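Local coordinates for putative integron gene cassette protein (Uncultured bacterium, PDB 3FUY) that is of unknown function, being the putative product of a gene cassette of a mobile integron, and assembles here as three copies, at residues V25-L30 / V35-F40; Q44-R49 / D63-K68; R158-S163 / P169-Y174. All blocks are in the same frame, centred on the assembly; numbering follows the deposited sequence.

Overall arrangement
Interactions 1 and 2 meet in the same half of the sheet, their centres about 9 Å apart, because strands 34-39 and 44-49 are neighbours in it. Interaction 1 pairs the first two strands by backbone hydrogen bonds and is partly buried, with one face turned to neighbouring subunits. Interaction 2 is fully buried: strand 44-49 meets helix 59-79 through three side chains and no hydrogen bond. Interaction 3 is a surface contact at the other sheet edge, about 20 Å from interaction 2 between centres; there strand 150-160 holds the C-terminal loop through a tyrosine hydroxyl bond, an arginine chain over that ring, and waters, opposite charges lying only nearby. Asp170 of that loop packs against Gln44 and Phe45.

Interaction 1 of 3, residues V25-L30 / V35-F40; sequences VNTSFL and VTIRDF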
loop_
_atom_site.group_PDB
_atom_site.type_symbol
_atom_site.label_atom_id
_atom_site.label_comp_id
_atom_site.label_asym_id
_atom_site.label_seq_id
_atom_site.Cartn_x
_atom_site.Cartn_y
_atom_site.Cartn_z
ATOM N N VAL B 25 1.366 9.289 10.500
ATOM C CA VAL B 25 1.723 7.903 10.274
ATOM C C VAL B 25 0.920 7.332 9.123
ATOM O O VAL B 25 -0.304 7.368 9.133
ATOM C CB VAL B 25 1.456 7.062 11.511
ATOM C CG1 VAL B 25 1.713 5.593 11.197
ATOM C CG2 VAL B 25 2.332 7.551 12.662
ATOM N N ASN B 26 1.615 6.783 8.139
ATOM C CA ASN B 26 0.944 6.232 6.984
ATOM C C ASN B 26 1.069 4.717 6.977
ATOM O O ASN B 26 2.168 4.181 6.922
ATOM C CB ASN B 26 1.526 6.820 5.699
ATOM C CG ASN B 26 0.828 6.292 4.451
ATOM O OD1 ASN B 26 0.757 5.095 4.224
ATOM N ND2 ASN B 26 0.321 7.185 3.646
ATOM N N THR B 27 -0.064 4.038 7.044
ATOM C CA THR B 27 -0.082 2.580 7.146
ATOM C C THR B 27 -0.702 2.003 5.885
ATOM O O THR B 27 -1.705 2.536 5.394
ATOM C CB THR B 27 -0.929 2.134 8.355
ATOM O OG1 THR B 27 -0.301 2.595 9.556
ATOM C CG2 THR B 27 -1.030 0.611 8.408
ATOM N N SER B 28 -0.118 0.921 5.367
ATOM C CA SER B 28 -0.629 0.302 4.140
ATOM C C SER B 28 -0.584 -1.217 4.234
ATOM O O SER B 28 0.403 -1.779 4.682
ATOM C CB SER B 28 0.185 0.755 2.912
ATOM O OG SER B 28 0.271 2.171 2.840
ATOM N N PHE B 29 -1.645 -1.884 3.799
ATOM C CA PHE B 29 -1.630 -3.349 3.774
ATOM C C PHE B 29 -1.187 -3.848 2.413
ATOM O O PHE B 29 -1.896 -3.652 1.424
ATOM C CB PHE B 29 -3.014 -3.914 4.083
ATOM C CG PHE B 29 -3.397 -3.824 5.523
ATOM C CD1 PHE B 29 -3.425 -4.965 6.320
ATOM C CD2 PHE B 29 -3.736 -2.597 6.089
ATOM C CE1 PHE B 29 -3.782 -4.896 7.639
ATOM C CE2 PHE B 29 -4.095 -2.514 7.420
ATOM C CZ PHE B 29 -4.119 -3.674 8.201
ATOM N N LEU B 30 -0.027 -4.494 2.355
ATOM C CA LEU B 30 0.414 -5.129 1.118
ATOM C C LEU B 30 -0.285 -6.476 0.986
ATOM O O LEU B 30 -0.550 -6.955 -0.122
ATOM C CB LEU B 30 1.927 -5.304 1.093
ATOM C CG LEU B 30 2.725 -4.016 1.286
ATOM C CD1 LEU B 30 4.196 -4.341 1.200
ATOM C CD2 LEU B 30 2.339 -2.940 0.262
ATOM N N VAL B 35 2.336 -5.350 6.491
ATOM C CA VAL B 35 1.936 -3.947 6.613
ATOM C C VAL B 35 3.153 -3.033 6.629
ATOM O O VAL B 35 4.126 -3.294 7.328
ATOM C CB VAL B 35 1.102 -3.728 7.897
ATOM C CG1 VAL B 35 0.879 -2.233 8.163
ATOM C CG2 VAL B 35 -0.236 -4.480 7.801
ATOM N N THR B 36 3.109 -1.963 5.848
ATOM C CA THR B 36 4.168 -0.969 5.924
ATOM C C THR B 36 3.704 0.201 6.790
ATOM O O THR B 36 2.577 0.688 6.666
ATOM C CB THR B 36 4.593 -0.452 4.534
ATOM O OG1 THR B 36 3.479 0.186 3.897
ATOM C CG2 THR B 36 5.077 -1.598 3.660
ATOM N N ILE B 37 4.584 0.652 7.672
ATOM C CA ILE B 37 4.255 1.753 8.571
ATOM C C ILE B 37 5.339 2.817 8.483
ATOM O O ILE B 37 6.486 2.603 8.875
ATOM C CB ILE B 37 4.103 1.259 10.018
ATOM C CG1 ILE B 37 3.011 0.206 10.102
ATOM C CG2 ILE B 37 3.742 2.407 10.950
ATOM C CD1 ILE B 37 2.969 -0.493 11.504
ATOM N N ARG B 38 4.974 3.956 7.921
ATOM C CA ARG B 38 5.899 5.053 7.746
ATOM C C ARG B 38 5.496 6.126 8.754
ATOM O O ARG B 38 4.395 6.661 8.660
ATOM C CB ARG B 38 5.734 5.608 6.319
ATOM C CG ARG B 38 6.384 6.956 6.089
ATOM C CD ARG B 38 7.854 6.861 6.279
ATOM N NE ARG B 38 8.603 7.993 5.725
ATOM C CZ ARG B 38 9.706 8.476 6.287
ATOM N NH1 ARG B 38 10.123 7.974 7.453
ATOM N NH2 ARG B 38 10.384 9.459 5.707
ATOM N N ASP B 39 6.378 6.444 9.698
ATOM C CA ASP B 39 6.133 7.511 10.685
ATOM C C ASP B 39 6.879 8.765 10.235
ATOM O O ASP B 39 8.089 8.863 10.400
ATOM C CB ASP B 39 6.626 7.083 12.091
ATOM C CG ASP B 39 6.331 8.141 13.180
ATOM O OD1 ASP B 39 6.198 9.348 12.867
ATOM O OD2 ASP B 39 6.238 7.765 14.368
ATOM N N PHE B 40 6.168 9.717 9.647
ATOM C CA PHE B 40 6.826 10.922 9.133
ATOM C C PHE B 40 7.444 11.762 10.244
ATOM O O PHE B 40 8.598 12.176 10.132
ATOM C CB PHE B 40 5.830 11.793 8.365
ATOM C CG PHE B 40 5.428 11.224 7.026
ATOM C CD1 PHE B 40 6.306 11.267 5.943
ATOM C CD2 PHE B 40 4.175 10.676 6.843
ATOM C CE1 PHE B 40 5.936 10.782 4.691
ATOM C CE2 PHE B 40 3.789 10.171 5.595
ATOM C CZ PHE B 40 4.683 10.229 4.511
HETATM O O HOH W 1 2.528 2.863 4.470
#
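Asn26 and Arg38 exchange two backbone hydrogen bonds: Asn26 N gives to Arg38 O at 2.8 Å, and Arg38 N returns one to Asn26 O that is nearly straight (177° at the hydrogen). Ser28 and Thr36 exchange the second pair, Thr36 N reaching Ser28 O at 3.0 Å. With strand directions 169° apart, this is an antiparallel beta hairpin at the edge of the sheet within this chain.

Apolar contacts line the face of Val25, Thr27, Phe29, Val35 and Ile37. Val35 CG2 sits over the Phe29 ring, 3.7 Å from its centroid, a CH-pi contact; Val35 CG1, anti to the backbone N (chi1 170°), instead meets Thr27 CG2 at a tight 3.4 Å. Replacing Phe29 with an alanine here is likely to leave Val35 CG2 without its aromatic partner and open a gap next to Ala57. Val25 CG1 touches Ile37 CG2 at 3.8 Å. On the other face, Leu30 CD1 lies 3.8 Å from Thr36 CG2.

Polar groups gather on that second face. One water bonds Asn26 O, Ser28 OG and Thr36 OG1, each within 2.9 Å. Asn26 ND2 and Thr36 OG1 bond Thr27 O and Phe29 O of the second subunit.

Interaction 2 of 3, residues Q44-R49 / D63-K68; sequences QFAVLR and DLCLDK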
loop_
_atom_site.group_PDB
_atom_site.type_symbol
_atom_site.label_atom_id
_atom_site.label_comp_id
_atom_site.label_asym_id
_atom_site.label_seq_id
_atom_site.Cartn_x
_atom_site.Cartn_y
_atom_site.Cartn_z
ATOM N N GLN B 44 10.739 7.491 10.846
ATOM C CA GLN B 44 11.003 6.058 10.936
ATOM C C GLN B 44 10.183 5.282 9.929
ATOM O O GLN B 44 9.134 5.753 9.469
ATOM C CB GLN B 44 10.665 5.547 12.336
ATOM C CG GLN B 44 11.610 5.979 13.421
ATOM C CD GLN B 44 11.132 5.470 14.779
ATOM O OE1 GLN B 44 10.149 5.975 15.309
ATOM N NE2 GLN B 44 11.807 4.445 15.325
ATOM N N PHE B 45 10.633 4.067 9.633
ATOM C CA PHE B 45 9.893 3.149 8.774
ATOM C C PHE B 45 9.983 1.745 9.349
ATOM O O PHE B 45 11.061 1.302 9.724
ATOM C CB PHE B 45 10.465 3.168 7.351
ATOM C CG PHE B 45 9.642 2.411 6.357
ATOM C CD1 PHE B 45 8.727 3.079 5.551
ATOM C CD2 PHE B 45 9.784 1.037 6.206
ATOM C CE1 PHE B 45 7.958 2.385 4.617
ATOM C CE2 PHE B 45 9.009 0.331 5.282
ATOM C CZ PHE B 45 8.106 1.013 4.477
ATOM N N ALA B 46 8.855 1.050 9.445
ATOM C CA ALA B 46 8.894 -0.346 9.871
ATOM C C ALA B 46 7.979 -1.204 9.033
ATOM O O ALA B 46 6.932 -0.752 8.559
ATOM C CB ALA B 46 8.523 -0.471 11.352
ATOM N N VAL B 47 8.373 -2.457 8.867
ATOM C CA VAL B 47 7.485 -3.456 8.318
ATOM C C VAL B 47 6.846 -4.260 9.447
ATOM O O VAL B 47 7.528 -4.772 10.329
ATOM C CB VAL B 47 8.220 -4.407 7.356
ATOM C CG1 VAL B 47 7.249 -5.428 6.786
ATOM C CG2 VAL B 47 8.896 -3.611 6.218
ATOM N N LEU B 48 5.528 -4.385 9.398
ATOM C CA LEU B 48 4.821 -5.267 10.302
ATOM C C LEU B 48 4.451 -6.581 9.597
ATOM O O LEU B 48 3.835 -6.582 8.522
ATOM C CB LEU B 48 3.576 -4.583 10.843
ATOM C CG LEU B 48 2.652 -5.467 11.678
ATOM C CD1 LEU B 48 3.385 -5.974 12.932
ATOM C CD2 LEU B 48 1.414 -4.673 12.047
ATOM N N ARG B 49 4.851 -7.696 10.201
ATOM C CA ARG B 49 4.533 -9.022 9.664
ATOM C C ARG B 49 3.843 -9.883 10.706
ATOM O O ARG B 49 4.314 -9.985 11.838
ATOM C CB ARG B 49 5.807 -9.741 9.238
ATOM C CG ARG B 49 6.278 -9.399 7.859
ATOM C CD ARG B 49 7.570 -10.137 7.513
ATOM N NE ARG B 49 7.925 -9.890 6.115
ATOM C CZ ARG B 49 7.960 -10.829 5.174
ATOM N NH1 ARG B 49 7.690 -12.098 5.485
ATOM N NH2 ARG B 49 8.281 -10.499 3.926
ATOM N N ASP B 63 -0.636 -1.062 16.812
ATOM C CA ASP B 63 -0.280 -0.288 17.997
ATOM C C ASP B 63 0.968 -0.869 18.687
ATOM O O ASP B 63 1.827 -0.128 19.164
ATOM C CB ASP B 63 -1.448 -0.237 18.985
ATOM C CG ASP B 63 -1.263 0.844 20.034
ATOM O OD1 ASP B 63 -1.159 2.021 19.649
ATOM O OD2 ASP B 63 -1.194 0.519 21.238
ATOM N N LEU B 64 1.057 -2.198 18.726
ATOM C CA LEU B 64 2.233 -2.891 19.260
ATOM C C LEU B 64 3.451 -2.471 18.455
ATOM O O LEU B 64 4.481 -2.071 19.004
ATOM C CB LEU B 64 2.042 -4.412 19.174
ATOM C CG LEU B 64 3.154 -5.275 19.789
ATOM C CD1 LEU B 64 2.574 -6.618 20.168
ATOM C CD2 LEU B 64 4.305 -5.469 18.829
ATOM N N CYS B 65 3.318 -2.526 17.137
ATOM C CA CYS B 65 4.417 -2.105 16.282
ATOM C C CYS B 65 4.825 -0.651 16.567
ATOM O O CYS B 65 6.013 -0.345 16.703
ATOM C CB CYS B 65 4.076 -2.327 14.804
ATOM S SG CYS B 65 5.472 -2.058 13.709
ATOM N N LEU B 66 3.845 0.243 16.691
ATOM C CA LEU B 66 4.161 1.633 17.027
ATOM C C LEU B 66 4.899 1.750 18.370
ATOM O O LEU B 66 5.818 2.559 18.510
ATOM C CB LEU B 66 2.900 2.504 17.025
ATOM C CG LEU B 66 2.264 2.717 15.639
ATOM C CD1 LEU B 66 0.929 3.452 15.749
ATOM C CD2 LEU B 66 3.216 3.461 14.723
ATOM N N ASP B 67 4.503 0.953 19.360
ATOM C CA ASP B 67 5.190 0.999 20.646
ATOM C C ASP B 67 6.650 0.539 20.545
ATOM O O ASP B 67 7.533 1.137 21.167
ATOM C CB ASP B 67 4.438 0.197 21.713
ATOM C CG ASP B 67 3.264 0.972 22.315
ATOM O OD1 ASP B 67 3.117 2.178 22.032
ATOM O OD2 ASP B 67 2.487 0.368 23.088
ATOM N N LYS B 68 6.910 -0.517 19.769
ATOM C CA LYS B 68 8.286 -0.969 19.577
ATOM C C LYS B 68 9.100 0.047 18.749
ATOM O O LYS B 68 10.288 0.251 18.992
ATOM C CB LYS B 68 8.336 -2.370 18.928
ATOM C CG LYS B 68 7.593 -3.465 19.699
ATOM C CD LYS B 68 8.024 -3.516 21.161
ATOM C CE LYS B 68 7.039 -4.358 21.990
ATOM N NZ LYS B 68 7.499 -4.559 23.393
#
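Within 63-68, Cys65 alone meets strand 44-49, and it touches two side chains, Ala46 and Leu48. The arrangement is a helix packed on one face of a mixed beta-sheet: helix 59-79 follows strand 44-49 in the chain and packs on one face of it. Ala46 and Leu48, two residues apart on the strand, both direct their CB atoms to the helix, whereas the CB of Val47 between them points away.

The closer part is small and wholly apolar. Cys65 CB lies 4.2 Å from Leu48 CD1, and the CA atoms of Leu48 and Cys65, 6.8 Å apart, are the closest such pair. In Cys65, SG stands anti to the backbone N; this chi1 of -172° turns the sulfur toward the sheet on the Ala46 side, leaving CB beside Leu48 CD1. In Leu48, chi1 of 173° and chi2 of 62° together place CD1 at the helix. All three residues are buried, and neighbours complete the layer: Ile37 and Val97 pack on Cys65, Met69 on Ala46, and Ile62 and Ile99 on Leu48.

Beyond this patch the contact is loose. Only 132 Å² is buried in all, and no hydrogen bond crosses. Asp63, Leu66 and Asp67 are partly exposed on the helix; Asp63 bonds His147. Lys68 is buried but turns to other partners, with a salt bridge to Asp145. Gln44 points its CB at the helix, yet Gln44 NE2 stays 5.8 Å from Lys68 O, and the side chain instead bonds Met69 and Arg73 further along the same helix. The sulfur ends the contact at the strand's methyl group, where Cys65 SG and Ala46 CB are 4.2 Å apart.

Interaction 3 of 3, residues R158-S163 / P169-Y174; sequences REELLS and PDKDEY
Glu160 OE2 is gripped by two donors: the Tyr174 hydroxyl, Tyr174 OH giving its proton to Glu160 OE2 across 2.8 Å, and a water that donates to it and accepts from Lys171 NZ. The hydroxyl comes from well above the carboxylate plane, 65° out of it, and the carboxylate and ring planes stand 55° apart. The Glu160 chain is bent at chi2, and its carboxylate meets the tyrosine from the opposite direction. Lys171 NZ itself stays 4.3 Å from Glu160 OE2, beyond a salt bridge, and Lys171 NZ has a long one to Glu173 OE1 at 3.6 Å.

Arg158 crosses obliquely over the Tyr174 ring, its guanidinium plane 36° from the ring's. Its chain runs extended from CG to NE, laying Arg158 CD over one face of the Tyr174 ring, 4.0 Å from the centroid, as a CH-pi contact. Lys171 CB covers the opposite face, so the aromatic ring is held between two aliphatic groups. A water in the guanidinium plane accepts from Arg158 NH2 at 2.9 Å and also lies in bonding range of Tyr174 O, while Arg158 NE forms a salt bridge with Asp112.

These bonds join the end of edge strand 150-160 to the short 3-10 turn 172-174 of the C-terminal segment. With Lys171 bridged by water and the Tyr174 hydroxyl donating directly, the negative charge of Glu160 would probably be stabilised, and the tyrosine is fixed by its hydroxyl as well as by both faces.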
loop_
_atom_site.group_PDB
_atom_site.type_symbol
_atom_site.label_atom_id
_atom_site.label_comp_id
_atom_site.label_asym_id
_atom_site.label_seq_id
_atom_site.Cartn_x
_atom_site.Cartn_y
_atom_site.Cartn_z
ATOM N N ARG B 158 26.002 -3.029 10.897
ATOM C CA ARG B 158 26.394 -2.423 9.633
ATOM C C ARG B 158 27.491 -1.432 9.915
ATOM O O ARG B 158 27.597 -0.910 11.020
ATOM C CB ARG B 158 25.207 -1.690 8.967
ATOM C CG ARG B 158 24.081 -2.607 8.495
ATOM C CD ARG B 158 22.958 -1.824 7.829
ATOM N NE ARG B 158 21.897 -2.686 7.299
ATOM C CZ ARG B 158 21.979 -3.361 6.153
ATOM N NH1 ARG B 158 23.075 -3.261 5.405
ATOM N NH2 ARG B 158 20.966 -4.125 5.746
ATOM N N GLU B 159 28.314 -1.169 8.913
ATOM C CA GLU B 159 29.204 -0.031 8.981
ATOM C C GLU B 159 28.993 0.785 7.715
ATOM O O GLU B 159 28.676 0.248 6.649
ATOM C CB GLU B 159 30.667 -0.444 9.174
ATOM C CG GLU B 159 31.381 -0.974 7.943
ATOM C CD GLU B 159 32.848 -1.328 8.228
ATOM O OE1 GLU B 159 33.651 -0.412 8.522
ATOM O OE2 GLU B 159 33.197 -2.525 8.154
ATOM N N GLU B 160 29.127 2.095 7.859
ATOM C CA GLU B 160 28.843 3.018 6.787
ATOM C C GLU B 160 29.631 4.270 7.076
ATOM O O GLU B 160 29.872 4.599 8.227
ATOM C CB GLU B 160 27.350 3.358 6.764
ATOM C CG GLU B 160 26.429 2.175 6.514
ATOM C CD GLU B 160 26.364 1.789 5.050
ATOM O OE1 GLU B 160 27.081 2.409 4.238
ATOM O OE2 GLU B 160 25.602 0.859 4.712
ATOM N N LEU B 161 30.041 4.975 6.030
ATOM C CA LEU B 161 30.643 6.271 6.226
ATOM C C LEU B 161 29.493 7.225 6.506
ATOM O O LEU B 161 28.700 7.524 5.613
ATOM C CB LEU B 161 31.407 6.687 4.970
ATOM C CG LEU B 161 32.237 7.966 5.070
ATOM C CD1 LEU B 161 33.210 7.880 6.230
ATOM C CD2 LEU B 161 32.977 8.212 3.759
ATOM N N LEU B 162 29.391 7.700 7.741
ATOM C CA LEU B 162 28.192 8.408 8.169
ATOM C C LEU B 162 28.048 9.805 7.553
ATOM O O LEU B 162 26.970 10.409 7.603
ATOM C CB LEU B 162 28.135 8.494 9.691
ATOM C CG LEU B 162 28.122 7.168 10.451
ATOM C CD1 LEU B 162 27.916 7.463 11.909
ATOM C CD2 LEU B 162 27.037 6.242 9.947
ATOM N N SER B 163 29.129 10.315 6.971
ATOM C CA SER B 163 29.101 11.648 6.384
ATOM C C SER B 163 28.814 11.601 4.884
ATOM O O SER B 163 28.593 12.629 4.256
ATOM C CB SER B 163 30.417 12.379 6.661
ATOM O OG SER B 163 31.483 11.757 5.973
ATOM N N PRO B 169 20.066 6.462 7.422
ATOM C CA PRO B 169 19.867 5.334 8.347
ATOM C C PRO B 169 18.712 4.411 7.975
ATOM O O PRO B 169 18.703 3.274 8.447
ATOM C CB PRO B 169 19.554 6.025 9.682
ATOM C CG PRO B 169 20.135 7.389 9.558
ATOM C CD PRO B 169 19.986 7.760 8.110
ATOM N N ASP B 170 17.761 4.875 7.161
ATOM C CA ASP B 170 16.642 4.036 6.740
ATOM C C ASP B 170 16.585 3.795 5.218
ATOM O O ASP B 170 15.512 3.602 4.658
ATOM C CB ASP B 170 15.313 4.647 7.186
ATOM C CG ASP B 170 15.046 4.493 8.672
ATOM O OD1 ASP B 170 15.818 3.809 9.380
ATOM O OD2 ASP B 170 14.043 5.092 9.134
ATOM N N LYS B 171 17.734 3.775 4.558
ATOM C CA LYS B 171 17.793 3.470 3.126
ATOM C C LYS B 171 16.936 2.246 2.803
ATOM O O LYS B 171 16.868 1.308 3.596
ATOM C CB LYS B 171 19.244 3.207 2.724
ATOM C CG LYS B 171 19.547 3.390 1.264
ATOM C CD LYS B 171 20.924 2.830 0.928
ATOM C CE LYS B 171 21.998 3.410 1.847
ATOM N NZ LYS B 171 23.344 2.816 1.556
ATOM N N ASP B 172 16.290 2.253 1.639
ATOM C CA ASP B 172 15.360 1.190 1.269
ATOM C C ASP B 172 16.000 -0.196 1.246
ATOM O O ASP B 172 15.347 -1.197 1.557
ATOM C CB ASP B 172 14.660 1.490 -0.064
ATOM C CG ASP B 172 15.613 1.484 -1.261
ATOM O OD1 ASP B 172 16.843 1.298 -1.082
ATOM O OD2 ASP B 172 15.112 1.671 -2.396
ATOM N N GLU B 173 17.280 -0.238 0.895
ATOM C CA GLU B 173 18.072 -1.469 0.870
ATOM C C GLU B 173 18.003 -2.235 2.208
ATOM O O GLU B 173 17.919 -3.474 2.246
ATOM C CB GLU B 173 19.521 -1.089 0.520
ATOM C CG GLU B 173 20.609 -2.092 0.871
ATOM C CD GLU B 173 22.007 -1.469 0.788
ATOM O OE1 GLU B 173 22.124 -0.334 0.279
ATOM O OE2 GLU B 173 22.988 -2.109 1.230
ATOM N N TYR B 174 18.018 -1.490 3.306
ATOM C CA TYR B 174 18.016 -2.085 4.641
ATOM C C TYR B 174 16.732 -2.827 4.993
ATOM O O TYR B 174 16.659 -3.457 6.052
ATOM C CB TYR B 174 18.281 -1.027 5.711
ATOM C CG TYR B 174 19.558 -0.245 5.545
ATOM C CD1 TYR B 174 20.681 -0.814 4.958
ATOM C CD2 TYR B 174 19.649 1.069 5.998
ATOM C CE1 TYR B 174 21.857 -0.087 4.816
ATOM C CE2 TYR B 174 20.816 1.803 5.863
ATOM C CZ TYR B 174 21.920 1.221 5.271
ATOM O OH TYR B 174 23.089 1.957 5.150
HETATM O O HOH W 2 18.772 -4.679 7.571
HETATM O O HOH W 3 24.867 0.867 2.298
#